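Local coordinates for sister chromatid cohesion protein (Chaetomium thermophilum, PDB 5T8V) that probably loads cohesin onto chromatin, as a member of the Scc2/Nipped-B family represented here by its C-terminal helical-repeat fragment, at residues A[1230-1234]-A[1248-1252]; A[1166-1170]-A[1181-1185]; A[1383-1388]-A[1413-1419]; A[1217-1221]-A[1277-1282]. One frame throughout, in Å; residues are numbered along the deposited sequence.

Contact 1: residues A[1230-1234]-A[1248-1252]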
loop_
_atom_site.group_PDB
_atom_site.type_symbol
_atom_site.label_atom_id
_atom_site.label_comp_id
_atom_site.label_asym_id
_atom_site.label_seq_id
_atom_site.Cartn_x
_atom_site.Cartn_y
_atom_site.Cartn_z
ATOM N N LEU A 1230 -25.669 -9.119 -22.854
ATOM C CA LEU A 1230 -24.969 -10.064 -23.711
ATOM C C LEU A 1230 -23.472 -10.117 -23.433
ATOM O O LEU A 1230 -22.727 -10.686 -24.239
ATOM C CB LEU A 1230 -25.200 -9.704 -25.182
ATOM C CG LEU A 1230 -26.654 -9.515 -25.626
ATOM C CD1 LEU A 1230 -26.716 -9.088 -27.086
ATOM C CD2 LEU A 1230 -27.456 -10.785 -25.410
ATOM N N HIS A 1231 -23.011 -9.547 -22.315
ATOM C CA HIS A 1231 -21.575 -9.511 -22.060
ATOM C C HIS A 1231 -21.001 -10.914 -21.913
ATOM O O HIS A 1231 -19.837 -11.144 -22.259
ATOM C CB HIS A 1231 -21.274 -8.660 -20.822
ATOM C CG HIS A 1231 -21.220 -9.434 -19.542
ATOM N ND1 HIS A 1231 -22.331 -9.649 -18.754
ATOM C CD2 HIS A 1231 -20.183 -10.018 -18.897
ATOM C CE1 HIS A 1231 -21.982 -10.344 -17.685
ATOM N NE2 HIS A 1231 -20.684 -10.582 -17.749
ATOM N N LEU A 1232 -21.795 -11.866 -21.415
ATOM C CA LEU A 1232 -21.372 -13.262 -21.454
ATOM C C LEU A 1232 -21.254 -13.740 -22.894
ATOM O O LEU A 1232 -20.222 -14.288 -23.298
ATOM C CB LEU A 1232 -22.357 -14.146 -20.682
ATOM C CG LEU A 1232 -22.513 -13.971 -19.167
ATOM C CD1 LEU A 1232 -21.182 -13.646 -18.497
ATOM C CD2 LEU A 1232 -23.575 -12.923 -18.843
ATOM N N PHE A 1233 -22.307 -13.525 -23.686
ATOM C CA PHE A 1233 -22.300 -13.925 -25.088
ATOM C C PHE A 1233 -21.005 -13.494 -25.768
ATOM O O PHE A 1233 -20.205 -14.328 -26.207
ATOM C CB PHE A 1233 -23.518 -13.320 -25.796
ATOM C CG PHE A 1233 -23.910 -14.025 -27.069
ATOM C CD1 PHE A 1233 -23.019 -14.842 -27.747
ATOM C CD2 PHE A 1233 -25.182 -13.861 -27.588
ATOM C CE1 PHE A 1233 -23.392 -15.481 -28.913
ATOM C CE2 PHE A 1233 -25.561 -14.498 -28.756
ATOM C CZ PHE A 1233 -24.664 -15.308 -29.418
ATOM N N MET A 1234 -20.774 -12.182 -25.844
ATOM C CA MET A 1234 -19.574 -11.689 -26.507
ATOM C C MET A 1234 -18.310 -12.221 -25.851
ATOM O O MET A 1234 -17.310 -12.457 -26.538
ATOM C CB MET A 1234 -19.570 -10.163 -26.516
ATOM C CG MET A 1234 -20.565 -9.565 -27.498
ATOM S SD MET A 1234 -20.132 -7.899 -28.026
ATOM C CE MET A 1234 -18.629 -8.204 -28.944
ATOM N N PHE A 1248 -21.178 -10.607 -35.778
ATOM C CA PHE A 1248 -22.174 -10.674 -34.715
ATOM C C PHE A 1248 -22.683 -9.278 -34.382
ATOM O O PHE A 1248 -23.889 -9.008 -34.438
ATOM C CB PHE A 1248 -21.588 -11.350 -33.474
ATOM C CG PHE A 1248 -22.493 -11.298 -32.278
ATOM C CD1 PHE A 1248 -23.630 -12.084 -32.219
ATOM C CD2 PHE A 1248 -22.206 -10.460 -31.212
ATOM C CE1 PHE A 1248 -24.466 -12.036 -31.120
ATOM C CE2 PHE A 1248 -23.037 -10.409 -30.110
ATOM C CZ PHE A 1248 -24.169 -11.197 -30.064
ATOM N N LEU A 1249 -21.764 -8.368 -34.051
ATOM C CA LEU A 1249 -22.141 -6.974 -33.850
ATOM C C LEU A 1249 -22.983 -6.474 -35.015
ATOM O O LEU A 1249 -24.085 -5.946 -34.823
ATOM C CB LEU A 1249 -20.889 -6.111 -33.678
ATOM C CG LEU A 1249 -20.013 -6.406 -32.459
ATOM C CD1 LEU A 1249 -18.772 -5.529 -32.479
ATOM C CD2 LEU A 1249 -20.792 -6.203 -31.165
ATOM N N GLU A 1250 -22.488 -6.653 -36.241
ATOM C CA GLU A 1250 -23.254 -6.222 -37.402
ATOM C C GLU A 1250 -24.642 -6.847 -37.395
ATOM O O GLU A 1250 -25.644 -6.153 -37.617
ATOM C CB GLU A 1250 -22.503 -6.572 -38.685
ATOM C CG GLU A 1250 -21.226 -5.770 -38.872
ATOM C CD GLU A 1250 -20.545 -6.050 -40.196
ATOM O OE1 GLU A 1250 -20.831 -7.105 -40.803
ATOM O OE2 GLU A 1250 -19.727 -5.213 -40.632
ATOM N N LYS A 1251 -24.730 -8.149 -37.107
ATOM C CA LYS A 1251 -26.036 -8.795 -37.058
ATOM C C LYS A 1251 -26.942 -8.107 -36.045
ATOM O O LYS A 1251 -28.124 -7.869 -36.322
ATOM C CB LYS A 1251 -25.880 -10.281 -36.731
ATOM C CG LYS A 1251 -27.195 -11.067 -36.701
ATOM C CD LYS A 1251 -28.072 -10.816 -37.931
ATOM C CE LYS A 1251 -27.361 -11.150 -39.240
ATOM N NZ LYS A 1251 -27.057 -12.605 -39.374
ATOM N N LEU A 1252 -26.404 -7.763 -34.871
ATOM C CA LEU A 1252 -27.174 -6.977 -33.913
ATOM C C LEU A 1252 -27.770 -5.753 -34.591
ATOM O O LEU A 1252 -28.983 -5.524 -34.537
ATOM C CB LEU A 1252 -26.293 -6.559 -32.734
ATOM C CG LEU A 1252 -26.099 -7.574 -31.610
ATOM C CD1 LEU A 1252 -24.919 -7.175 -30.739
ATOM C CD2 LEU A 1252 -27.365 -7.672 -30.780
#
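Phe1233 and Phe1248 carry the aromatic part of this contact between two antiparallel helices. The pair is edge-to-face but well short of perpendicular, with planes inclined at 50° and ring centroids 4.6 Å apart: the edge of Phe1248 is directed at the face of Phe1233, where its CE1 sits nearer the rim than the centre, 3.6 Å from Phe1233 CE2. Phe1248 can span the gap because its CG lies anti to the backbone N (chi1 173°), which sends the ring out from its helix.

Other apolar contacts complete the joint. Met1234 lays its CG 3.7 Å from Phe1248 CE2; its SD lies 3.6 Å from Leu1249 CD2, and the bend at chi3 (66°) folds CE back against the same methyl. An unbranched, flexible thioether suits this place, since one side chain can serve two partners. Leu1230 CD1 and Leu1252 CD2 meet tip to tip at 4.0 Å where the backbones stand farther apart (CA atoms 10.9 Å, against 8.7 Å for Met1234 and Phe1248), so two long branched side chains are needed to reach across. Every touching residue is buried.

The two helices, 1231-1240 and 1243-1254, form a hairpin with a very short turn. Ile1204 and Ile1207 of helix 1200-1213 pack against it, Tyr1200 makes a further edge-to-face pair with Phe1248, and helices 1271-1284 and 1291-1319 supply contacts to Leu1252 and Leu1249 respectively.

Contact 2: residues A[1166-1170]-A[1181-1185]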
loop_
_atom_site.group_PDB
_atom_site.type_symbol
_atom_site.label_atom_id
_atom_site.label_comp_id
_atom_site.label_asym_id
_atom_site.label_seq_id
_atom_site.Cartn_x
_atom_site.Cartn_y
_atom_site.Cartn_z
ATOM N N PHE A 1166 -29.185 -22.613 -23.379
ATOM C CA PHE A 1166 -28.118 -22.293 -22.435
ATOM C C PHE A 1166 -27.598 -20.876 -22.646
ATOM O O PHE A 1166 -27.289 -20.173 -21.676
ATOM C CB PHE A 1166 -26.980 -23.305 -22.554
ATOM C CG PHE A 1166 -27.234 -24.590 -21.818
ATOM C CD1 PHE A 1166 -27.335 -24.606 -20.438
ATOM C CD2 PHE A 1166 -27.365 -25.779 -22.505
ATOM C CE1 PHE A 1166 -27.569 -25.788 -19.758
ATOM C CE2 PHE A 1166 -27.596 -26.967 -21.830
ATOM C CZ PHE A 1166 -27.698 -26.971 -20.456
ATOM N N ILE A 1167 -27.488 -20.442 -23.902
ATOM C CA ILE A 1167 -27.136 -19.051 -24.172
ATOM C C ILE A 1167 -28.118 -18.120 -23.474
ATOM O O ILE A 1167 -27.739 -17.056 -22.968
ATOM C CB ILE A 1167 -27.094 -18.795 -25.691
ATOM C CG1 ILE A 1167 -26.011 -19.658 -26.345
ATOM C CG2 ILE A 1167 -26.833 -17.319 -25.980
ATOM C CD1 ILE A 1167 -26.027 -19.631 -27.861
ATOM N N THR A 1168 -29.394 -18.509 -23.428
ATOM C CA THR A 1168 -30.410 -17.675 -22.792
ATOM C C THR A 1168 -30.295 -17.724 -21.274
ATOM O O THR A 1168 -30.375 -16.687 -20.605
ATOM C CB THR A 1168 -31.803 -18.128 -23.235
ATOM O OG1 THR A 1168 -31.867 -18.160 -24.665
ATOM C CG2 THR A 1168 -32.867 -17.181 -22.714
ATOM N N LEU A 1169 -30.109 -18.917 -20.710
ATOM C CA LEU A 1169 -30.010 -19.053 -19.263
ATOM C C LEU A 1169 -28.736 -18.430 -18.709
ATOM O O LEU A 1169 -28.679 -18.131 -17.512
ATOM C CB LEU A 1169 -30.082 -20.529 -18.874
ATOM C CG LEU A 1169 -31.412 -21.226 -19.182
ATOM C CD1 LEU A 1169 -31.277 -22.731 -19.040
ATOM C CD2 LEU A 1169 -32.522 -20.705 -18.276
ATOM N N ALA A 1170 -27.716 -18.226 -19.547
ATOM C CA ALA A 1170 -26.494 -17.586 -19.075
ATOM C C ALA A 1170 -26.736 -16.151 -18.628
ATOM O O ALA A 1170 -25.937 -15.613 -17.853
ATOM C CB ALA A 1170 -25.426 -17.618 -20.166
ATOM N N ALA A 1181 -25.104 -22.613 -16.983
ATOM C CA ALA A 1181 -25.497 -22.373 -18.368
ATOM C C ALA A 1181 -24.367 -21.723 -19.154
ATOM O O ALA A 1181 -24.186 -22.004 -20.345
ATOM C CB ALA A 1181 -26.753 -21.503 -18.416
ATOM N N PHE A 1182 -23.594 -20.849 -18.507
ATOM C CA PHE A 1182 -22.461 -20.223 -19.181
ATOM C C PHE A 1182 -21.373 -21.244 -19.487
ATOM O O PHE A 1182 -20.709 -21.160 -20.526
ATOM C CB PHE A 1182 -21.907 -19.084 -18.325
ATOM C CG PHE A 1182 -20.622 -18.505 -18.845
ATOM C CD1 PHE A 1182 -20.618 -17.680 -19.958
ATOM C CD2 PHE A 1182 -19.419 -18.783 -18.219
ATOM C CE1 PHE A 1182 -19.436 -17.147 -20.438
ATOM C CE2 PHE A 1182 -18.234 -18.251 -18.694
ATOM C CZ PHE A 1182 -18.244 -17.433 -19.804
ATOM N N LEU A 1183 -21.170 -22.213 -18.591
ATOM C CA LEU A 1183 -20.219 -23.284 -18.869
ATOM C C LEU A 1183 -20.671 -24.120 -20.059
ATOM O O LEU A 1183 -19.855 -24.495 -20.911
ATOM C CB LEU A 1183 -20.044 -24.168 -17.635
ATOM C CG LEU A 1183 -19.246 -23.577 -16.472
ATOM C CD1 LEU A 1183 -19.388 -24.457 -15.239
ATOM C CD2 LEU A 1183 -17.782 -23.419 -16.851
ATOM N N GLU A 1184 -21.968 -24.422 -20.138
ATOM C CA GLU A 1184 -22.459 -25.241 -21.240
ATOM C C GLU A 1184 -22.420 -24.481 -22.558
ATOM O O GLU A 1184 -22.143 -25.067 -23.610
ATOM C CB GLU A 1184 -23.875 -25.729 -20.940
ATOM C CG GLU A 1184 -23.968 -26.589 -19.692
ATOM C CD GLU A 1184 -23.003 -27.759 -19.720
ATOM O OE1 GLU A 1184 -22.696 -28.254 -20.828
ATOM O OE2 GLU A 1184 -22.545 -28.175 -18.636
ATOM N N HIS A 1185 -22.698 -23.177 -22.529
ATOM C CA HIS A 1185 -22.594 -22.379 -23.744
ATOM C C HIS A 1185 -21.142 -22.247 -24.187
ATOM O O HIS A 1185 -20.844 -22.313 -25.386
ATOM C CB HIS A 1185 -23.225 -21.004 -23.517
ATOM C CG HIS A 1185 -22.896 -20.001 -24.578
ATOM N ND1 HIS A 1185 -22.670 -20.350 -25.893
ATOM C CD2 HIS A 1185 -22.763 -18.654 -24.520
ATOM C CE1 HIS A 1185 -22.405 -19.264 -26.596
ATOM N NE2 HIS A 1185 -22.456 -18.221 -25.787
#
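Ala1181 nestles against Phe1166, Leu1169 and Ala1170 where 1163-1169 and 1175-1191, two consecutive helices of this HEAT-repeat protein, cross steeply after a short connection. Here the packing is close. Ala1181 CB lies 3.5 Å from Leu1169 CB and, in the plane of the Phe1166 ring, 3.7 Å from CD1 at its edge; a single methyl lets the backbones draw together, with the CA atoms of Phe1166 and Ala1181 4.8 Å apart.

One turn on, Glu1184 runs alongside Phe1166, its CB over the middle of the ring in a CH-pi contact. The bend at chi2 (-54°) helps carry the carboxylate beyond the aromatic surface, so the methylenes serve the apolar interface while OE1 is hydrogen-bonded by Asn1152 of helix 1139-1154. A residue with a greasy stem and a polar head suits such a boundary.

The looser side lies at Ala1170 and Phe1182. Their CB atoms are 4.2 Å apart, and the partly exposed Phe1182 ring leads off toward Leu1232 and Val1236 of helix 1231-1240 instead of entering the interface.

On the far flank from Glu1184, buried His1185 offers a flat face to an isoleucine methylene: Ile1167 CG1 stands over the centre of the imidazole, 3.5 Å from its centroid and 12° off the ring normal.

Contact 3: residues A[1383-1388]-A[1413-1419]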
loop_
_atom_site.group_PDB
_atom_site.type_symbol
_atom_site.label_atom_id
_atom_site.label_comp_id
_atom_site.label_asym_id
_atom_site.label_seq_id
_atom_site.Cartn_x
_atom_site.Cartn_y
_atom_site.Cartn_z
ATOM N N TYR A 1383 -22.139 8.495 -28.724
ATOM C CA TYR A 1383 -21.544 8.110 -27.449
ATOM C C TYR A 1383 -20.305 7.248 -27.656
ATOM O O TYR A 1383 -19.331 7.362 -26.905
ATOM C CB TYR A 1383 -22.567 7.372 -26.590
ATOM C CG TYR A 1383 -21.967 6.752 -25.348
ATOM C CD1 TYR A 1383 -21.594 7.538 -24.266
ATOM C CD2 TYR A 1383 -21.768 5.381 -25.260
ATOM C CE1 TYR A 1383 -21.041 6.977 -23.130
ATOM C CE2 TYR A 1383 -21.218 4.809 -24.129
ATOM C CZ TYR A 1383 -20.856 5.611 -23.066
ATOM O OH TYR A 1383 -20.306 5.047 -21.937
ATOM N N LEU A 1384 -20.323 6.374 -28.665
ATOM C CA LEU A 1384 -19.154 5.547 -28.946
ATOM C C LEU A 1384 -18.051 6.362 -29.608
ATOM O O LEU A 1384 -16.872 6.217 -29.265
ATOM C CB LEU A 1384 -19.544 4.364 -29.833
ATOM C CG LEU A 1384 -20.517 3.326 -29.264
ATOM C CD1 LEU A 1384 -20.679 2.172 -30.244
ATOM C CD2 LEU A 1384 -20.067 2.812 -27.904
ATOM N N ARG A 1385 -18.413 7.223 -30.562
ATOM C CA ARG A 1385 -17.415 8.036 -31.247
ATOM C C ARG A 1385 -16.636 8.894 -30.260
ATOM O O ARG A 1385 -15.420 9.068 -30.402
ATOM C CB ARG A 1385 -18.089 8.910 -32.304
ATOM C CG ARG A 1385 -18.856 8.129 -33.363
ATOM C CD ARG A 1385 -17.934 7.501 -34.392
ATOM N NE ARG A 1385 -17.487 8.468 -35.391
ATOM C CZ ARG A 1385 -16.767 8.157 -36.465
ATOM N NH1 ARG A 1385 -16.410 9.107 -37.320
ATOM N NH2 ARG A 1385 -16.403 6.900 -36.689
ATOM N N ARG A 1386 -17.317 9.438 -29.248
ATOM C CA ARG A 1386 -16.625 10.237 -28.243
ATOM C C ARG A 1386 -16.007 9.370 -27.152
ATOM O O ARG A 1386 -15.013 9.773 -26.538
ATOM C CB ARG A 1386 -17.587 11.252 -27.621
ATOM C CG ARG A 1386 -16.935 12.149 -26.575
ATOM C CD ARG A 1386 -17.225 13.623 -26.821
ATOM N NE ARG A 1386 -16.393 14.485 -25.985
ATOM C CZ ARG A 1386 -16.387 15.813 -26.044
ATOM N NH1 ARG A 1386 -17.169 16.451 -26.906
ATOM N NH2 ARG A 1386 -15.593 16.508 -25.240
ATOM N N LEU A 1387 -16.567 8.185 -26.904
ATOM C CA LEU A 1387 -16.051 7.316 -25.853
ATOM C C LEU A 1387 -14.715 6.687 -26.221
ATOM O O LEU A 1387 -14.017 6.185 -25.332
ATOM C CB LEU A 1387 -17.070 6.218 -25.533
ATOM C CG LEU A 1387 -16.634 5.141 -24.536
ATOM C CD1 LEU A 1387 -16.287 5.759 -23.192
ATOM C CD2 LEU A 1387 -17.716 4.089 -24.373
ATOM N N TYR A 1388 -14.344 6.696 -27.500
ATOM C CA TYR A 1388 -13.084 6.108 -27.936
ATOM C C TYR A 1388 -12.254 7.125 -28.711
ATOM O O TYR A 1388 -11.364 7.767 -28.143
ATOM C CB TYR A 1388 -13.345 4.862 -28.786
ATOM C CG TYR A 1388 -13.869 3.686 -27.990
ATOM C CD1 TYR A 1388 -15.224 3.558 -27.711
ATOM C CD2 TYR A 1388 -13.008 2.703 -27.518
ATOM C CE1 TYR A 1388 -15.706 2.483 -26.983
ATOM C CE2 TYR A 1388 -13.481 1.627 -26.791
ATOM C CZ TYR A 1388 -14.831 1.521 -26.526
ATOM O OH TYR A 1388 -15.308 0.452 -25.802
ATOM N N PRO A 1413 -8.341 -1.058 -28.437
ATOM C CA PRO A 1413 -8.838 0.302 -28.219
ATOM C C PRO A 1413 -8.485 0.818 -26.829
ATOM O O PRO A 1413 -7.968 0.094 -25.975
ATOM C CB PRO A 1413 -10.354 0.128 -28.364
ATOM C CG PRO A 1413 -10.600 -1.226 -27.789
ATOM C CD PRO A 1413 -9.366 -2.059 -28.094
ATOM N N VAL A 1414 -8.789 2.098 -26.616
ATOM C CA VAL A 1414 -8.566 2.758 -25.336
ATOM C C VAL A 1414 -9.759 3.655 -25.040
ATOM O O VAL A 1414 -10.365 4.236 -25.945
ATOM C CB VAL A 1414 -7.253 3.575 -25.327
ATOM C CG1 VAL A 1414 -7.010 4.190 -23.950
ATOM C CG2 VAL A 1414 -6.074 2.699 -25.735
ATOM N N LYS A 1415 -10.091 3.767 -23.758
ATOM C CA LYS A 1415 -11.226 4.555 -23.304
ATOM C C LYS A 1415 -10.775 5.954 -22.900
ATOM O O LYS A 1415 -9.652 6.156 -22.432
ATOM C CB LYS A 1415 -11.917 3.867 -22.123
ATOM C CG LYS A 1415 -13.124 4.613 -21.575
ATOM C CD LYS A 1415 -13.779 3.843 -20.439
ATOM C CE LYS A 1415 -14.872 4.661 -19.767
ATOM N NZ LYS A 1415 -15.545 3.906 -18.675
ATOM N N VAL A 1416 -11.671 6.924 -23.087
ATOM C CA VAL A 1416 -11.377 8.304 -22.721
ATOM C C VAL A 1416 -11.621 8.500 -21.226
ATOM O O VAL A 1416 -12.369 7.757 -20.585
ATOM C CB VAL A 1416 -12.215 9.287 -23.562
ATOM C CG1 VAL A 1416 -11.722 10.718 -23.383
ATOM C CG2 VAL A 1416 -12.174 8.901 -25.038
ATOM N N GLN A 1417 -10.974 9.521 -20.667
ATOM C CA GLN A 1417 -10.996 9.758 -19.228
ATOM C C GLN A 1417 -12.416 9.859 -18.679
ATOM O O GLN A 1417 -12.898 8.931 -18.021
ATOM C CB GLN A 1417 -10.213 11.029 -18.893
ATOM C CG GLN A 1417 -10.051 11.279 -17.401
ATOM C CD GLN A 1417 -8.955 12.278 -17.092
ATOM O OE1 GLN A 1417 -8.363 12.868 -17.996
ATOM N NE2 GLN A 1417 -8.674 12.472 -15.809
ATOM N N GLY A 1418 -13.094 10.975 -18.940
ATOM C CA GLY A 1418 -14.385 11.234 -18.331
ATOM C C GLY A 1418 -15.568 11.071 -19.263
ATOM O O GLY A 1418 -16.193 12.059 -19.660
ATOM N N VAL A 1419 -15.888 9.827 -19.615
ATOM C CA VAL A 1419 -17.087 9.521 -20.387
ATOM C C VAL A 1419 -17.821 8.395 -19.674
ATOM O O VAL A 1419 -17.950 7.286 -20.204
ATOM C CB VAL A 1419 -16.750 9.136 -21.841
ATOM C CG1 VAL A 1419 -18.019 9.073 -22.683
ATOM C CG2 VAL A 1419 -15.754 10.121 -22.442
#
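Leu1387 turns its CG anti to the backbone N (chi1 175°), and that torsion carries CD1 out to the loop, where it lodges 3.7 Å from Val1419 CB and equally close to Lys1415 CG. The lysine is fully extended, so its methylenes run past the leucine methyl while the ammonium is carried onward, as suits the protein surface. Tyr1383, set likewise (chi1 171°), slides past Val1419 in the opposite sense, with CE1 3.7 Å from Val1419 CG1.

At the end of the helix Tyr1388 leaves helical geometry, and its side chain runs alongside Pro1413: Pro1413 CB meets the ring obliquely, 3.8 Å from CD2. At this partly exposed place the apolar proline carbon gives the ring a surface to lie against. Farther along the loop, Val1416 lies by the helix end, and its N makes a weak hydrogen bond to Leu1387 O, 3.3 Å long. This sole hydrogen bond across the contact occupies a carbonyl with no further helical turn to serve.

The arrangement is a largely exposed loop, extended from Pro1413 to Val1416, laid over the C-terminal end of helix 1364-1387 by valine, leucine and ring side chains and lysine methylenes, on its way to helix 1422-1431.

Contact 4: residues A[1217-1221]-A[1277-1282]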
loop_
_atom_site.group_PDB
_atom_site.type_symbol
_atom_site.label_atom_id
_atom_site.label_comp_id
_atom_site.label_asym_id
_atom_site.label_seq_id
_atom_site.Cartn_x
_atom_site.Cartn_y
_atom_site.Cartn_z
ATOM N N ASP A 1217 -37.148 -7.599 -16.587
ATOM C CA ASP A 1217 -36.243 -6.459 -16.666
ATOM C C ASP A 1217 -35.818 -6.282 -18.119
ATOM O O ASP A 1217 -34.732 -6.730 -18.508
ATOM C CB ASP A 1217 -35.023 -6.663 -15.766
ATOM C CG ASP A 1217 -33.964 -5.596 -15.971
ATOM O OD1 ASP A 1217 -34.321 -4.463 -16.358
ATOM O OD2 ASP A 1217 -32.772 -5.891 -15.745
ATOM N N PRO A 1218 -36.639 -5.640 -18.952
ATOM C CA PRO A 1218 -36.356 -5.578 -20.390
ATOM C C PRO A 1218 -35.248 -4.613 -20.786
ATOM O O PRO A 1218 -35.053 -4.393 -21.984
ATOM C CB PRO A 1218 -37.704 -5.127 -20.975
ATOM C CG PRO A 1218 -38.324 -4.318 -19.894
ATOM C CD PRO A 1218 -37.893 -4.949 -18.601
ATOM N N ARG A 1219 -34.520 -4.034 -19.835
ATOM C CA ARG A 1219 -33.422 -3.145 -20.181
ATOM C C ARG A 1219 -32.294 -3.932 -20.844
ATOM O O ARG A 1219 -32.133 -5.138 -20.638
ATOM C CB ARG A 1219 -32.890 -2.426 -18.940
ATOM C CG ARG A 1219 -33.953 -1.748 -18.085
ATOM C CD ARG A 1219 -34.587 -0.548 -18.770
ATOM N NE ARG A 1219 -33.622 0.516 -19.058
ATOM C CZ ARG A 1219 -33.911 1.815 -19.079
ATOM N NH1 ARG A 1219 -32.965 2.701 -19.357
ATOM N NH2 ARG A 1219 -35.138 2.240 -18.807
ATOM N N GLY A 1220 -31.502 -3.227 -21.651
ATOM C CA GLY A 1220 -30.395 -3.852 -22.352
ATOM C C GLY A 1220 -29.120 -3.987 -21.553
ATOM O O GLY A 1220 -28.169 -4.611 -22.033
ATOM N N ALA A 1221 -29.078 -3.427 -20.347
ATOM C CA ALA A 1221 -27.892 -3.517 -19.509
ATOM C C ALA A 1221 -28.295 -3.260 -18.066
ATOM O O ALA A 1221 -29.325 -2.637 -17.790
ATOM C CB ALA A 1221 -26.812 -2.526 -19.955
ATOM N N ARG A 1277 -34.375 -1.083 -28.424
ATOM C CA ARG A 1277 -33.766 -0.487 -27.240
ATOM C C ARG A 1277 -32.902 -1.504 -26.508
ATOM O O ARG A 1277 -31.762 -1.212 -26.118
ATOM C CB ARG A 1277 -34.852 0.056 -26.312
ATOM C CG ARG A 1277 -34.307 0.693 -25.043
ATOM C CD ARG A 1277 -35.419 1.147 -24.119
ATOM N NE ARG A 1277 -34.919 2.052 -23.088
ATOM C CZ ARG A 1277 -35.689 2.703 -22.223
ATOM N NH1 ARG A 1277 -37.007 2.556 -22.253
ATOM N NH2 ARG A 1277 -35.137 3.510 -21.326
ATOM N N PHE A 1278 -33.435 -2.713 -26.313
ATOM C CA PHE A 1278 -32.690 -3.736 -25.591
ATOM C C PHE A 1278 -31.323 -3.975 -26.216
ATOM O O PHE A 1278 -30.327 -4.124 -25.499
ATOM C CB PHE A 1278 -33.482 -5.044 -25.541
ATOM C CG PHE A 1278 -32.673 -6.217 -25.060
ATOM C CD1 PHE A 1278 -32.400 -6.381 -23.715
ATOM C CD2 PHE A 1278 -32.180 -7.152 -25.955
ATOM C CE1 PHE A 1278 -31.650 -7.455 -23.270
ATOM C CE2 PHE A 1278 -31.434 -8.226 -25.518
ATOM C CZ PHE A 1278 -31.169 -8.379 -24.174
ATOM N N ILE A 1279 -31.243 -4.008 -27.551
ATOM C CA ILE A 1279 -29.989 -4.380 -28.203
ATOM C C ILE A 1279 -29.146 -3.178 -28.615
ATOM O O ILE A 1279 -28.032 -3.372 -29.117
ATOM C CB ILE A 1279 -30.224 -5.306 -29.416
ATOM C CG1 ILE A 1279 -31.045 -4.617 -30.505
ATOM C CG2 ILE A 1279 -30.904 -6.592 -28.963
ATOM C CD1 ILE A 1279 -31.181 -5.460 -31.768
ATOM N N ILE A 1280 -29.624 -1.950 -28.420
ATOM C CA ILE A 1280 -28.740 -0.791 -28.559
ATOM C C ILE A 1280 -28.107 -0.433 -27.219
ATOM O O ILE A 1280 -26.931 -0.054 -27.159
ATOM C CB ILE A 1280 -29.485 0.418 -29.171
ATOM C CG1 ILE A 1280 -30.585 0.927 -28.239
ATOM C CG2 ILE A 1280 -30.054 0.070 -30.538
ATOM C CD1 ILE A 1280 -30.178 2.145 -27.434
ATOM N N GLU A 1281 -28.870 -0.570 -26.130
ATOM C CA GLU A 1281 -28.287 -0.382 -24.807
ATOM C C GLU A 1281 -27.146 -1.363 -24.563
ATOM O O GLU A 1281 -26.251 -1.086 -23.756
ATOM C CB GLU A 1281 -29.367 -0.529 -23.737
ATOM C CG GLU A 1281 -30.386 0.596 -23.730
ATOM C CD GLU A 1281 -31.533 0.343 -22.769
ATOM O OE1 GLU A 1281 -32.058 -0.789 -22.750
ATOM O OE2 GLU A 1281 -31.905 1.276 -22.028
ATOM N N ASN A 1282 -27.159 -2.512 -25.247
ATOM C CA ASN A 1282 -26.009 -3.410 -25.202
ATOM C C ASN A 1282 -24.842 -2.844 -25.998
ATOM O O ASN A 1282 -23.682 -2.975 -25.590
ATOM C CB ASN A 1282 -26.388 -4.792 -25.738
ATOM C CG ASN A 1282 -27.145 -5.629 -24.726
ATOM O OD1 ASN A 1282 -26.569 -6.127 -23.762
ATOM N ND2 ASN A 1282 -28.441 -5.803 -24.952
#
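The guanidinium of Arg1219 and the ring of Phe1278 are two of the flat groups that meet across this contact. Over one face of the Arg1219 group lies that of Arg1277, displaced toward the rim, the planes 54° apart. The Phe1278 ring has Arg1219 O in its plane at the edge, 3.3 Å from CD1, while Asn1282 ND2 sits over the centre of one face.

Glu1281 explains why two arginines can share this place. Its OE2 makes a salt bridge with Arg1219 NH1 at 3.2 Å and, within its own helix, another with Arg1277 NE at 3.3 Å whose hydrogen bond is weak. In this network one carboxylate, shared by both arginines, probably eases their mutual repulsion without balancing both charges. Arg1219 reaches it by folding back at chi2 and chi3, whereas Arg1277 is straight from CG to NE. The second oxygen, OE1, accepts a hydrogen bond from Gly1220 N at 2.7 Å, met from above the carboxylate plane; both acid oxygens are therefore engaged.

Glycine suits its position because it has no side chain: Gly1220 CA comes 3.2 Å from Phe1278 O in a CA-H...O contact, with Glu1281 CB just beside it.

The loop is thus fastened along helix 1271-1284. Trp1425 of helix 1422-1431 packs on Arg1219, Ala1221 and Glu1281, Asn1429 of the same helix bonds Arg1277, and Ile1207 and Phe1208 of helix 1200-1213 meet Phe1278.

Overall arrangement
Contacts 1, 2 and 4 are buried and lie within the C-terminal family region, whereas contact 3 lies at the surface, about 19 Å between centres from contact 1. Contacts 1 and 2 each join consecutive helices, antiparallel in contact 1 and steeply crossed in contact 2, with apolar and aromatic groups, and they touch: Leu1232 and Phe1233 of one pack on Phe1182 and His1185 of the other. Contact 4 encloses contact 1 along the chain and meets it where Asn1282 OD1 probably accepts a hydrogen bond from Leu1230 N; it differs in using a largely buried network of charges to hold a loop on a helix. Helix 1200-1213 packs on all three, while contact 3 joins a helix end to extended chain.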